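Local coordinates for protein carboxypeptidase A (Helicoverpa armigera, PDB 1JQG) that probably removes C-terminal amino acids from peptides as a zinc metallocarboxypeptidase, and is seen here as a proenzyme with its activation peptide attached, at residues I20-A25 with V88-E93; D50-A55 with K62-K67; E96-L101 with S389-G394; L180-W185 with V225-G230; R232-N237 with L247-D252. All coordinates share one frame; numbering follows the deposited sequence.

Interaction 1 of 5, residues I20-A25 with V88-E93; sequences IYDGHA and VENVKE
Gly23 and His24 lend their backbones to two firm hydrogen bonds with the 88-93 segment. Gly23 N points almost straight (173°) at Asn90 OD1, 2.8 Å away, and reaches the amide oxygen from above its carbonyl plane; at positive phi, this glycine avoids the clash a CB would make with the preceding carbonyl. His24 O takes Val91 N at 2.9 Å, nearly along the C=O axis. Asn90 suits its place because one amide carries both acceptor and donor: OD1 takes two N-H groups, that of Gly23 and weakly that of Lys92, capping the start of helix 92-108, while ND2 gives a weak bond to Asp22 OD2 at 3.3 Å. Its chi1 of -169° swings CG toward the turn. An alanine here would probably leave Gly23 N without this acceptor and the helix start without its capping oxygen. The charged pair is Asp22 OD1 with Lys92 NZ, a weakly bonded salt bridge reached by an extended lysine chain. Among apolar atoms, Val91 CG2 sits 3.8 Å from Tyr21 CB and 3.7 Å from His24 CB; Tyr21 OH leads elsewhere, to Asp231. The arrangement is a type II beta turn, Tyr21 to His24, docked on a side-chain-capped helix start.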
# COMPACT_ATOMS: atom_id res chain seq x y z
N ILE A 20 -13.51 5.01 18.85
CA ILE A 20 -12.65 4.05 19.50
C ILE A 20 -11.22 4.57 19.64
O ILE A 20 -10.32 3.91 20.15
CB ILE A 20 -12.66 2.72 18.71
CG1 ILE A 20 -12.31 2.97 17.25
CG2 ILE A 20 -14.04 2.07 18.84
CD1 ILE A 20 -12.47 1.95 16.17
N TYR A 21 -10.96 5.78 19.15
CA TYR A 21 -9.66 6.41 19.22
C TYR A 21 -9.60 7.60 20.17
O TYR A 21 -8.67 8.39 20.18
CB TYR A 21 -9.23 6.81 17.79
CG TYR A 21 -8.91 5.57 16.95
CD1 TYR A 21 -9.69 5.24 15.85
CD2 TYR A 21 -7.86 4.75 17.28
CE1 TYR A 21 -9.40 4.12 15.09
CE2 TYR A 21 -7.57 3.64 16.54
CZ TYR A 21 -8.35 3.32 15.45
OH TYR A 21 -8.08 2.20 14.70
N ASP A 22 -10.67 7.81 20.94
CA ASP A 22 -10.70 8.89 21.91
C ASP A 22 -9.73 8.57 23.06
O ASP A 22 -9.98 7.65 23.83
CB ASP A 22 -12.11 9.07 22.47
CG ASP A 22 -12.32 10.38 23.19
OD1 ASP A 22 -13.51 10.69 23.48
OD2 ASP A 22 -11.36 11.11 23.45
N GLY A 23 -8.60 9.26 23.06
CA GLY A 23 -7.59 8.99 24.09
C GLY A 23 -6.34 8.33 23.55
O GLY A 23 -5.32 8.28 24.26
N HIS A 24 -6.38 7.86 22.30
CA HIS A 24 -5.22 7.20 21.70
C HIS A 24 -4.13 8.24 21.38
O HIS A 24 -4.41 9.28 20.81
CB HIS A 24 -5.63 6.44 20.45
CG HIS A 24 -6.25 5.12 20.68
ND1 HIS A 24 -7.14 4.90 21.72
CD2 HIS A 24 -6.15 3.92 20.04
CE1 HIS A 24 -7.56 3.64 21.71
NE2 HIS A 24 -6.97 3.04 20.69
N ALA A 25 -2.89 7.92 21.75
CA ALA A 25 -1.76 8.81 21.49
C ALA A 25 -0.70 8.19 20.57
O ALA A 25 -0.37 7.01 20.55
CB ALA A 25 -1.04 9.20 22.77
N VAL A 88 1.21 13.19 19.47
CA VAL A 88 -0.23 13.45 19.43
C VAL A 88 -0.87 12.84 20.68
O VAL A 88 -0.81 11.64 20.85
CB VAL A 88 -0.91 12.87 18.20
CG1 VAL A 88 -2.36 13.34 18.11
CG2 VAL A 88 -0.22 13.23 16.88
N GLU A 89 -1.48 13.66 21.51
CA GLU A 89 -2.07 13.18 22.76
C GLU A 89 -3.43 12.52 22.52
O GLU A 89 -3.79 11.59 23.24
CB GLU A 89 -2.18 14.32 23.78
CG GLU A 89 -2.61 13.84 25.16
CD GLU A 89 -2.52 14.95 26.20
OE1 GLU A 89 -1.44 14.99 26.83
OE2 GLU A 89 -3.48 15.74 26.36
N ASN A 90 -4.18 13.05 21.54
CA ASN A 90 -5.47 12.44 21.19
C ASN A 90 -5.65 12.48 19.68
O ASN A 90 -5.96 13.54 19.15
CB ASN A 90 -6.60 13.17 21.90
CG ASN A 90 -7.93 12.46 21.79
OD1 ASN A 90 -8.11 11.37 21.24
ND2 ASN A 90 -8.96 13.10 22.34
N VAL A 91 -5.45 11.35 19.01
CA VAL A 91 -5.61 11.23 17.58
C VAL A 91 -7.02 11.49 17.04
O VAL A 91 -7.22 11.67 15.84
CB VAL A 91 -5.14 9.86 17.03
CG1 VAL A 91 -3.68 9.59 17.27
CG2 VAL A 91 -5.99 8.75 17.63
N LYS A 92 -8.01 11.54 17.90
CA LYS A 92 -9.39 11.77 17.54
C LYS A 92 -9.55 13.11 16.84
O LYS A 92 -10.20 13.19 15.80
CB LYS A 92 -10.32 11.72 18.74
CG LYS A 92 -11.79 11.79 18.40
CD LYS A 92 -12.64 11.59 19.63
CE LYS A 92 -14.12 11.56 19.30
NZ LYS A 92 -14.80 10.97 20.50
N GLU A 93 -8.86 14.13 17.35
CA GLU A 93 -8.88 15.46 16.78
C GLU A 93 -8.34 15.52 15.37
O GLU A 93 -8.83 16.26 14.53
CB GLU A 93 -8.07 16.41 17.67
CG GLU A 93 -8.63 16.59 19.07
CD GLU A 93 -7.81 17.57 19.88
OE1 GLU A 93 -7.34 17.24 20.99
OE2 GLU A 93 -7.63 18.71 19.36

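Interaction 2 of 5, residues D50-A55 with K62-K67; sequences DVWSDA and KVLVPK
Lys62, Leu64 and Trp52 supply most of the buried surface of this beta hairpin, whose strand 50-53 is an outer strand of the four-stranded antiparallel sheet of the activation domain. Leu64 N donates to Asp50 O at 2.7 Å, and Val51 faces Val63 in the neighbouring non-hydrogen-bonded pair. Leucine lays CB against the indole, 3.7 Å from Trp52 NE1, and CD2 against the carboxylate, the same distance from Asp50 OD2. Trp52 NE1 also gives a weak bond to Asp50 OD2, an oxygen whose stronger partner is Arg183. A tryptophan serves well here, since one flat group offers both carbon surface and an N-H. Lys62 uses its backbone within the hairpin, while its extended chain carries NZ away to Asp393 and Glu87. Lys62 O accepts from Ser53 N at 3.1 Å, in the carbonyl plane on a lone pair. Ser53 OG, lying between its own backbone N and carbonyl carbon (chi1 50°), accepts from Lys62 N at 2.7 Å.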
# COMPACT_ATOMS: atom_id res chain seq x y z
N ASP A 50 -0.37 -0.69 17.44
CA ASP A 50 -0.39 -0.33 16.02
C ASP A 50 0.92 0.40 15.66
O ASP A 50 1.07 1.60 15.90
CB ASP A 50 -1.61 0.56 15.75
CG ASP A 50 -1.81 0.86 14.28
OD1 ASP A 50 -1.09 0.26 13.46
OD2 ASP A 50 -2.67 1.69 13.92
N VAL A 51 1.85 -0.34 15.09
CA VAL A 51 3.12 0.19 14.62
C VAL A 51 3.03 0.79 13.23
O VAL A 51 2.92 0.06 12.22
CB VAL A 51 4.19 -0.92 14.61
CG1 VAL A 51 5.54 -0.36 14.15
CG2 VAL A 51 4.28 -1.54 15.99
N TRP A 52 2.97 2.09 13.15
CA TRP A 52 2.92 2.81 11.86
C TRP A 52 4.25 2.72 11.12
O TRP A 52 4.26 2.50 9.93
CB TRP A 52 2.58 4.29 12.12
CG TRP A 52 1.19 4.51 12.59
CD1 TRP A 52 0.24 3.55 12.86
CD2 TRP A 52 0.56 5.77 12.89
NE1 TRP A 52 -0.93 4.14 13.29
CE2 TRP A 52 -0.74 5.50 13.31
CE3 TRP A 52 0.98 7.09 12.81
CZ2 TRP A 52 -1.64 6.52 13.66
CZ3 TRP A 52 0.09 8.11 13.17
CH2 TRP A 52 -1.23 7.81 13.59
N SER A 53 5.37 2.83 11.86
CA SER A 53 6.70 2.73 11.26
C SER A 53 7.70 2.17 12.26
O SER A 53 7.70 2.55 13.42
CB SER A 53 7.21 4.08 10.74
OG SER A 53 7.06 5.04 11.78
N ASP A 54 8.53 1.24 11.82
CA ASP A 54 9.52 0.63 12.70
C ASP A 54 10.64 1.57 13.09
O ASP A 54 11.20 2.38 12.35
CB ASP A 54 10.07 -0.65 12.04
CG ASP A 54 9.07 -1.81 12.08
OD1 ASP A 54 8.52 -2.14 11.01
OD2 ASP A 54 8.90 -2.33 13.21
N ALA A 55 11.08 1.47 14.34
CA ALA A 55 12.22 2.20 14.86
C ALA A 55 13.55 1.58 14.40
O ALA A 55 13.71 0.38 14.46
CB ALA A 55 12.25 2.21 16.38
N LYS A 62 7.07 5.42 14.50
CA LYS A 62 5.84 5.91 15.11
C LYS A 62 4.89 4.76 15.47
O LYS A 62 4.76 3.79 14.72
CB LYS A 62 5.18 6.91 14.17
CG LYS A 62 5.92 8.21 14.06
CD LYS A 62 5.08 9.36 13.54
CE LYS A 62 5.96 10.58 13.28
NZ LYS A 62 5.37 11.65 12.43
N VAL A 63 4.28 4.88 16.66
CA VAL A 63 3.34 3.83 17.10
C VAL A 63 2.11 4.43 17.76
O VAL A 63 2.21 5.41 18.50
CB VAL A 63 4.08 2.84 18.05
CG1 VAL A 63 4.79 3.60 19.15
CG2 VAL A 63 3.22 1.71 18.57
N LEU A 64 0.93 3.87 17.41
CA LEU A 64 -0.32 4.32 18.02
C LEU A 64 -0.65 3.53 19.28
O LEU A 64 -0.76 2.33 19.24
CB LEU A 64 -1.45 4.15 17.00
CG LEU A 64 -2.84 4.66 17.43
CD1 LEU A 64 -2.74 6.17 17.56
CD2 LEU A 64 -3.84 4.21 16.40
N VAL A 65 -0.67 4.18 20.43
CA VAL A 65 -0.86 3.54 21.72
C VAL A 65 -2.18 3.93 22.38
O VAL A 65 -2.53 5.10 22.57
CB VAL A 65 0.28 3.91 22.70
CG1 VAL A 65 0.02 3.27 24.08
CG2 VAL A 65 1.66 3.64 22.09
N PRO A 66 -3.00 2.95 22.70
CA PRO A 66 -4.28 3.13 23.38
C PRO A 66 -4.17 3.85 24.71
O PRO A 66 -3.18 3.76 25.43
CB PRO A 66 -4.83 1.72 23.56
CG PRO A 66 -4.16 0.94 22.47
CD PRO A 66 -2.76 1.51 22.42
N LYS A 67 -5.24 4.51 25.14
CA LYS A 67 -5.26 5.26 26.40
C LYS A 67 -4.99 4.39 27.62
O LYS A 67 -4.27 4.78 28.55
CB LYS A 67 -6.61 5.94 26.58
CG LYS A 67 -6.75 6.83 27.80
CD LYS A 67 -8.07 7.60 27.63
CE LYS A 67 -9.26 6.66 27.45
NZ LYS A 67 -10.47 7.31 26.89

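Interaction 3 of 5, residues E96-L101 with S389-G394; sequences ELEDQL and SVWFDG
Leu97, Glu98 and Leu101 belong to helix 92-108, which leads out of the activation domain, and they meet Val390 and Trp391 in the loop between strand 377-383 and helix 402-421 of the enzyme. The contact is apolar, with no hydrogen bond across it. Leu97 and Val390 reach toward each other tip to tip, CD2 of the leucine 3.7 Å from CG2 of the valine. The same Leu97 CD2 touches Trp391 CZ3 at 3.7 Å, so one methyl serves two partners. The far end of the six-membered ring also meets the helix: Trp391 CH2 lies 4.0 Å from Glu98 CB and 4.2 Å from Leu101 CD2. Leucines one turn apart suit this role, because their branched ends come out on the same side of the helix toward a broad indole. Of its side chain Glu98 turns CB to the tryptophan; its carboxylate serves Arg232 through OE1 and Val397 N through OE2. As in other procarboxypeptidases, a helical connecting segment leads from the prodomain, and here it packs on the enzyme.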
# COMPACT_ATOMS: atom_id res chain seq x y z
N GLU A 96 -11.04 13.84 13.00
CA GLU A 96 -12.16 14.73 12.83
C GLU A 96 -11.85 15.86 11.86
O GLU A 96 -12.66 16.22 11.01
CB GLU A 96 -12.53 15.32 14.19
CG GLU A 96 -13.24 14.30 15.09
CD GLU A 96 -13.62 14.91 16.43
OE1 GLU A 96 -13.03 15.97 16.74
OE2 GLU A 96 -14.48 14.29 17.08
N LEU A 97 -10.59 16.30 11.84
CA LEU A 97 -10.15 17.31 10.89
C LEU A 97 -10.12 16.75 9.47
O LEU A 97 -10.48 17.46 8.52
CB LEU A 97 -8.77 17.85 11.30
CG LEU A 97 -8.17 18.85 10.30
CD1 LEU A 97 -9.00 20.10 10.34
CD2 LEU A 97 -6.68 19.08 10.55
N GLU A 98 -9.64 15.52 9.28
CA GLU A 98 -9.56 14.89 7.98
C GLU A 98 -10.96 14.79 7.39
O GLU A 98 -11.13 15.20 6.24
CB GLU A 98 -8.89 13.53 8.03
CG GLU A 98 -8.72 12.91 6.64
CD GLU A 98 -8.52 11.41 6.61
OE1 GLU A 98 -9.21 10.67 7.32
OE2 GLU A 98 -7.62 10.98 5.82
N ASP A 99 -11.91 14.34 8.20
CA ASP A 99 -13.32 14.29 7.81
C ASP A 99 -13.82 15.65 7.34
O ASP A 99 -14.48 15.81 6.31
CB ASP A 99 -14.21 13.81 8.95
CG ASP A 99 -13.88 12.42 9.42
OD1 ASP A 99 -13.14 11.69 8.75
OD2 ASP A 99 -14.41 12.11 10.51
N GLN A 100 -13.48 16.68 8.10
CA GLN A 100 -13.85 18.06 7.78
C GLN A 100 -13.24 18.51 6.48
O GLN A 100 -13.92 19.02 5.62
CB GLN A 100 -13.41 18.97 8.92
CG GLN A 100 -13.89 20.40 8.82
CD GLN A 100 -13.49 21.22 10.03
OE1 GLN A 100 -12.83 22.25 9.84
NE2 GLN A 100 -13.87 20.79 11.24
N LEU A 101 -11.97 18.22 6.26
CA LEU A 101 -11.22 18.55 5.06
C LEU A 101 -11.60 17.77 3.82
O LEU A 101 -11.66 18.34 2.72
CB LEU A 101 -9.73 18.35 5.33
CG LEU A 101 -8.90 19.63 5.52
CD1 LEU A 101 -9.59 20.62 6.44
CD2 LEU A 101 -7.52 19.25 6.05
N SER A 389 -0.26 21.85 8.56
CA SER A 389 -0.30 22.66 9.77
C SER A 389 -0.54 21.80 11.00
O SER A 389 0.07 22.04 12.04
CB SER A 389 -1.37 23.76 9.65
OG SER A 389 -1.13 24.67 8.62
N VAL A 390 -1.49 20.87 10.90
CA VAL A 390 -1.84 20.01 12.03
C VAL A 390 -1.03 18.73 12.13
O VAL A 390 -0.24 18.57 13.06
CB VAL A 390 -3.34 19.72 12.01
CG1 VAL A 390 -3.82 18.77 13.08
CG2 VAL A 390 -4.03 21.08 12.08
N TRP A 391 -1.25 17.77 11.23
CA TRP A 391 -0.54 16.50 11.31
C TRP A 391 0.80 16.49 10.59
O TRP A 391 1.12 17.27 9.69
CB TRP A 391 -1.48 15.37 10.90
CG TRP A 391 -1.90 15.37 9.47
CD1 TRP A 391 -1.13 15.20 8.34
CD2 TRP A 391 -3.26 15.55 9.02
NE1 TRP A 391 -1.95 15.27 7.23
CE2 TRP A 391 -3.25 15.47 7.61
CE3 TRP A 391 -4.47 15.80 9.66
CZ2 TRP A 391 -4.40 15.60 6.87
CZ3 TRP A 391 -5.61 15.89 8.90
CH2 TRP A 391 -5.58 15.79 7.53
N PHE A 392 1.65 15.52 10.98
CA PHE A 392 2.93 15.30 10.34
C PHE A 392 2.89 14.06 9.47
O PHE A 392 2.44 14.09 8.32
CB PHE A 392 4.03 15.19 11.40
CG PHE A 392 3.94 16.28 12.44
CD1 PHE A 392 3.68 15.97 13.77
CD2 PHE A 392 4.11 17.61 12.09
CE1 PHE A 392 3.59 16.97 14.72
CE2 PHE A 392 4.03 18.62 13.04
CZ PHE A 392 3.77 18.29 14.35
N ASP A 393 3.48 12.98 9.95
CA ASP A 393 3.57 11.73 9.20
C ASP A 393 2.41 10.85 9.66
O ASP A 393 2.16 10.82 10.87
CB ASP A 393 4.89 11.01 9.40
CG ASP A 393 6.09 11.88 9.05
OD1 ASP A 393 6.40 12.07 7.85
OD2 ASP A 393 6.72 12.40 10.01
N GLY A 394 1.65 10.31 8.72
CA GLY A 394 0.61 9.37 9.07
C GLY A 394 -0.14 8.87 7.84
O GLY A 394 0.42 8.69 6.77

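Interaction 4 of 5, residues L180-W185 with V225-G230; sequences LHCREW and VHTFGG. With ZN (zinc ion), chain B.
Trp185 presents one face to Phe228, whose CE2 stands 3.7 Å above the indole plane, offset toward the rim. The two rings are oblique, their planes 39° apart, and the closest carbons are Trp185 CZ2 and Phe228 CD2 at 3.4 Å. At the indole edge, close to its plane, lie Cys182 O and Thr227 OG1. Trp185 NE1 donates to Thr227 OG1 at 3.2 Å with the oxygen only 6° out of the ring plane. That hydroxyl, set between its own backbone N and carbonyl carbon (chi1 59°), is also bonded to Tyr224 O within helix 221-228, while the methyl CG2 turns to Cys182 SG at 3.9 Å; threonine thus offers one polar and one apolar branch. The tryptophan directly follows the HxxE zinc motif of M14 carboxypeptidases, His181 to Glu184, folded as a type I beta turn with Glu184 N bonded to His181 O. An alanine in place of Trp185 would probably leave Thr227 OG1 without its N-H donor, open a gap beside Phe228, and remove the cation-pi partner of Arg232. His181 ND1 binds the zinc ion at 2.2 Å, Glu184 OE1 binds it too, and His306 with a water at 2.4 Å completes the site.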
# COMPACT_ATOMS: atom_id res chain seq x y z
N LEU A 180 -4.21 -2.58 -0.52
CA LEU A 180 -4.05 -3.88 0.11
C LEU A 180 -4.24 -3.69 1.63
O LEU A 180 -4.91 -4.49 2.29
CB LEU A 180 -2.72 -4.51 -0.26
CG LEU A 180 -2.53 -5.99 0.08
CD1 LEU A 180 -3.53 -6.81 -0.67
CD2 LEU A 180 -1.13 -6.53 -0.16
N HIS A 181 -3.63 -2.65 2.17
CA HIS A 181 -3.83 -2.17 3.52
C HIS A 181 -4.80 -0.99 3.42
O HIS A 181 -4.49 0.17 3.09
CB HIS A 181 -2.51 -1.74 4.13
CG HIS A 181 -1.65 -2.87 4.57
ND1 HIS A 181 -0.31 -2.90 4.58
CD2 HIS A 181 -1.90 -4.12 5.05
CE1 HIS A 181 0.34 -3.93 5.00
NE2 HIS A 181 -0.68 -4.73 5.30
N CYS A 182 -6.07 -1.25 3.71
CA CYS A 182 -7.15 -0.32 3.53
C CYS A 182 -7.04 1.05 4.11
O CYS A 182 -7.68 1.97 3.60
CB CYS A 182 -8.37 -1.10 4.00
SG CYS A 182 -8.33 -1.83 5.63
N ARG A 183 -6.21 1.29 5.10
CA ARG A 183 -6.07 2.61 5.73
C ARG A 183 -5.12 3.52 4.96
O ARG A 183 -5.04 4.73 5.22
CB ARG A 183 -5.55 2.56 7.15
CG ARG A 183 -4.19 1.95 7.36
CD ARG A 183 -3.88 1.77 8.84
NE ARG A 183 -2.46 1.45 9.07
CZ ARG A 183 -2.01 1.11 10.28
NH1 ARG A 183 -2.81 1.09 11.33
NH2 ARG A 183 -0.75 0.85 10.51
N GLU A 184 -4.38 2.94 4.00
CA GLU A 184 -3.48 3.74 3.19
C GLU A 184 -4.18 4.39 1.99
O GLU A 184 -3.98 3.96 0.85
CB GLU A 184 -2.31 2.88 2.72
CG GLU A 184 -1.61 2.21 3.86
CD GLU A 184 -0.65 1.15 3.38
OE1 GLU A 184 -0.07 0.69 4.41
OE2 GLU A 184 -0.60 0.90 2.19
N TRP A 185 -5.02 5.39 2.27
CA TRP A 185 -5.89 6.02 1.31
C TRP A 185 -5.20 6.72 0.18
O TRP A 185 -5.63 6.69 -0.97
CB TRP A 185 -6.84 7.02 1.99
CG TRP A 185 -7.93 6.37 2.79
CD1 TRP A 185 -8.06 5.04 3.10
CD2 TRP A 185 -9.05 7.03 3.40
NE1 TRP A 185 -9.20 4.85 3.86
CE2 TRP A 185 -9.81 6.05 4.07
CE3 TRP A 185 -9.47 8.37 3.45
CZ2 TRP A 185 -10.96 6.37 4.76
CZ3 TRP A 185 -10.63 8.68 4.15
CH2 TRP A 185 -11.36 7.68 4.80
N VAL A 225 -14.04 -0.10 3.04
CA VAL A 225 -15.40 0.40 3.31
C VAL A 225 -15.51 0.64 4.81
O VAL A 225 -16.12 1.59 5.28
CB VAL A 225 -16.47 -0.56 2.79
CG1 VAL A 225 -17.90 -0.37 3.30
CG2 VAL A 225 -16.54 -0.52 1.25
N HIS A 226 -14.85 -0.22 5.59
CA HIS A 226 -14.86 -0.17 7.02
C HIS A 226 -14.13 1.07 7.52
O HIS A 226 -14.52 1.69 8.52
CB HIS A 226 -14.22 -1.44 7.60
CG HIS A 226 -14.32 -1.56 9.10
ND1 HIS A 226 -13.22 -1.64 9.94
CD2 HIS A 226 -15.42 -1.63 9.91
CE1 HIS A 226 -13.63 -1.77 11.19
NE2 HIS A 226 -14.96 -1.72 11.21
N THR A 227 -13.05 1.45 6.84
CA THR A 227 -12.29 2.64 7.20
C THR A 227 -13.05 3.94 6.88
O THR A 227 -12.73 4.97 7.46
CB THR A 227 -10.93 2.67 6.48
OG1 THR A 227 -11.15 2.64 5.07
CG2 THR A 227 -10.05 1.48 6.84
N PHE A 228 -13.99 3.89 5.93
CA PHE A 228 -14.80 5.02 5.54
C PHE A 228 -15.88 5.40 6.56
O PHE A 228 -16.23 6.57 6.70
CB PHE A 228 -15.51 4.77 4.20
CG PHE A 228 -14.86 5.53 3.06
CD1 PHE A 228 -15.61 6.47 2.36
CD2 PHE A 228 -13.52 5.32 2.71
CE1 PHE A 228 -15.06 7.16 1.31
CE2 PHE A 228 -12.99 6.05 1.69
CZ PHE A 228 -13.74 6.94 0.98
N GLY A 229 -16.40 4.43 7.29
CA GLY A 229 -17.36 4.69 8.32
C GLY A 229 -17.14 3.80 9.53
O GLY A 229 -17.80 2.78 9.73
N GLY A 230 -16.16 4.16 10.34
CA GLY A 230 -15.79 3.33 11.49
C GLY A 230 -14.30 3.45 11.83
O GLY A 230 -13.72 4.54 12.06
ZN ZN B . 1.00 -1.22 3.89
O HOH W 1 3.18 -1.31 4.99

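Interaction 5 of 5, residues R232-N237 with L247-D252; sequences RYWRKN and LCMGVD
Lys236 and Asn237 grip the backbone of 249-251 within the long connection between helices 221-228 and 283-294 of the zinc carboxypeptidase fold; the touching parts, 234-237 and 249-252, run 87° apart. The lysine chain bends at chi3 (-68°), placing CE near the carbonyls, and NZ bonds Met249 O and Gly250 O at 2.9 Å each, standing above the plane of both; Ser271 O is a further acceptor, so an ammonium group fits this cluster of carbonyl oxygens. Gly250 is needed as such, since a CB would run into Asn237 O and Trp234 CZ2. Trp234 turns its edge toward this segment, CH2 lying 3.3 Å from Met249 O, and its NE1 donates to Asn237 O. Arg235 and Asp252 pair by charge: their planes are 71° apart, and Asp252 OD1 sits over the guanidinium face, 2.9 Å from Arg235 NH2, with no N-H aimed at it; OD2 serves His181. Asn237 closes the join with backbone and side chain: Asn237 N donates to Val251 O at 3.1 Å, and Asn237 OD1 accepts from Val251 N at 2.6 Å.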
# COMPACT_ATOMS: atom_id res chain seq x y z
N ARG A 232 -11.04 4.08 11.01
CA ARG A 232 -10.16 4.74 10.08
C ARG A 232 -8.79 4.06 9.98
O ARG A 232 -8.15 4.07 8.91
CB ARG A 232 -9.95 6.21 10.46
CG ARG A 232 -9.08 7.04 9.53
CD ARG A 232 -9.49 7.03 8.10
NE ARG A 232 -8.63 7.82 7.21
CZ ARG A 232 -7.49 7.31 6.68
NH1 ARG A 232 -7.10 6.06 6.94
NH2 ARG A 232 -6.70 8.04 5.86
N TYR A 233 -8.26 3.60 11.12
CA TYR A 233 -6.90 3.06 11.11
C TYR A 233 -6.86 1.55 10.92
O TYR A 233 -5.83 0.93 11.22
CB TYR A 233 -6.16 3.50 12.37
CG TYR A 233 -5.78 4.95 12.39
CD1 TYR A 233 -6.03 5.75 13.52
CD2 TYR A 233 -5.13 5.53 11.30
CE1 TYR A 233 -5.66 7.08 13.54
CE2 TYR A 233 -4.76 6.87 11.30
CZ TYR A 233 -5.03 7.64 12.43
OH TYR A 233 -4.65 8.95 12.44
N TRP A 234 -7.96 0.97 10.44
CA TRP A 234 -7.99 -0.45 10.11
C TRP A 234 -7.12 -0.71 8.87
O TRP A 234 -7.19 0.03 7.88
CB TRP A 234 -9.45 -0.88 9.96
CG TRP A 234 -9.62 -2.37 9.81
CD1 TRP A 234 -9.72 -3.11 8.65
CD2 TRP A 234 -9.70 -3.32 10.89
NE1 TRP A 234 -9.84 -4.44 8.95
CE2 TRP A 234 -9.85 -4.60 10.32
CE3 TRP A 234 -9.66 -3.20 12.27
CZ2 TRP A 234 -9.95 -5.76 11.09
CZ3 TRP A 234 -9.76 -4.34 13.05
CH2 TRP A 234 -9.90 -5.61 12.45
N ARG A 235 -6.38 -1.80 8.86
CA ARG A 235 -5.53 -2.18 7.73
C ARG A 235 -5.79 -3.59 7.20
O ARG A 235 -5.42 -3.92 6.08
CB ARG A 235 -4.06 -2.05 8.13
CG ARG A 235 -3.65 -2.89 9.33
CD ARG A 235 -2.20 -2.62 9.74
NE ARG A 235 -1.28 -3.15 8.74
CZ ARG A 235 -0.18 -3.82 9.05
NH1 ARG A 235 0.09 -4.03 10.33
NH2 ARG A 235 0.65 -4.28 8.11
N LYS A 236 -6.28 -4.49 8.02
CA LYS A 236 -6.48 -5.88 7.64
C LYS A 236 -7.79 -6.05 6.87
O LYS A 236 -8.62 -5.15 6.66
CB LYS A 236 -6.47 -6.74 8.91
CG LYS A 236 -5.19 -6.69 9.70
CD LYS A 236 -5.18 -7.67 10.88
CE LYS A 236 -6.20 -7.21 11.94
NZ LYS A 236 -6.29 -8.29 12.97
N ASN A 237 -8.08 -7.28 6.43
CA ASN A 237 -9.40 -7.51 5.81
C ASN A 237 -10.44 -7.72 6.92
O ASN A 237 -10.20 -7.30 8.07
CB ASN A 237 -9.32 -8.71 4.90
CG ASN A 237 -9.13 -10.06 5.58
OD1 ASN A 237 -8.70 -10.13 6.75
ND2 ASN A 237 -9.40 -11.20 4.94
N LEU A 247 -14.10 -11.68 18.85
CA LEU A 247 -13.56 -10.56 19.61
C LEU A 247 -12.51 -9.83 18.76
O LEU A 247 -12.50 -8.61 18.65
CB LEU A 247 -12.88 -11.08 20.89
CG LEU A 247 -12.58 -10.08 21.99
CD1 LEU A 247 -13.91 -9.68 22.63
CD2 LEU A 247 -11.68 -10.69 23.04
N CYS A 248 -11.62 -10.60 18.14
CA CYS A 248 -10.61 -10.10 17.23
C CYS A 248 -10.88 -10.72 15.85
O CYS A 248 -11.27 -11.89 15.78
CB CYS A 248 -9.22 -10.46 17.71
SG CYS A 248 -8.70 -9.74 19.28
N MET A 249 -10.66 -9.94 14.79
CA MET A 249 -10.86 -10.44 13.44
C MET A 249 -9.90 -9.77 12.45
O MET A 249 -9.17 -8.85 12.77
CB MET A 249 -12.29 -10.22 12.98
CG MET A 249 -12.88 -8.84 13.06
SD MET A 249 -14.70 -8.73 13.05
CE MET A 249 -14.98 -8.68 11.28
N GLY A 250 -9.89 -10.29 11.21
CA GLY A 250 -9.10 -9.80 10.12
C GLY A 250 -7.68 -10.34 10.09
O GLY A 250 -6.96 -10.46 11.11
N VAL A 251 -7.19 -10.48 8.88
CA VAL A 251 -5.88 -10.98 8.53
C VAL A 251 -5.12 -9.89 7.75
O VAL A 251 -5.71 -9.15 6.97
CB VAL A 251 -5.99 -12.23 7.65
CG1 VAL A 251 -4.63 -12.55 7.05
CG2 VAL A 251 -6.62 -13.41 8.38
N ASP A 252 -3.83 -9.74 8.07
CA ASP A 252 -2.97 -8.83 7.33
C ASP A 252 -2.66 -9.48 5.97
O ASP A 252 -1.89 -10.44 5.88
CB ASP A 252 -1.68 -8.59 8.09
CG ASP A 252 -0.79 -7.53 7.47
OD1 ASP A 252 0.16 -7.13 8.17
OD2 ASP A 252 -1.05 -7.12 6.31

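How the interactions relate
Interaction 2 is part of the prodomain sheet and interaction 1 lies where strand 25-30 begins and strand 83-88 ends; Val65 N to Ala25 O, 2.8 Å, joins them. Three salt bridges then tie this domain to the enzyme: Asp50 OD2 with Arg183 NH1 (2.7 Å) between interactions 2 and 4, Lys62 NZ with Asp393 OD2 (2.9 Å) between 2 and 3, and Glu98 OE1 with Arg232 NE (2.9 Å) between 3 and 5. Interaction 4 supplies two zinc ligands and interaction 5 lies beside them, Asp252 OD2 being 2.6 Å from His181 NE2. The Asp50 side chain lies about 10 Å from the zinc ion, consistent with a prodomain that shields the active-site cleft.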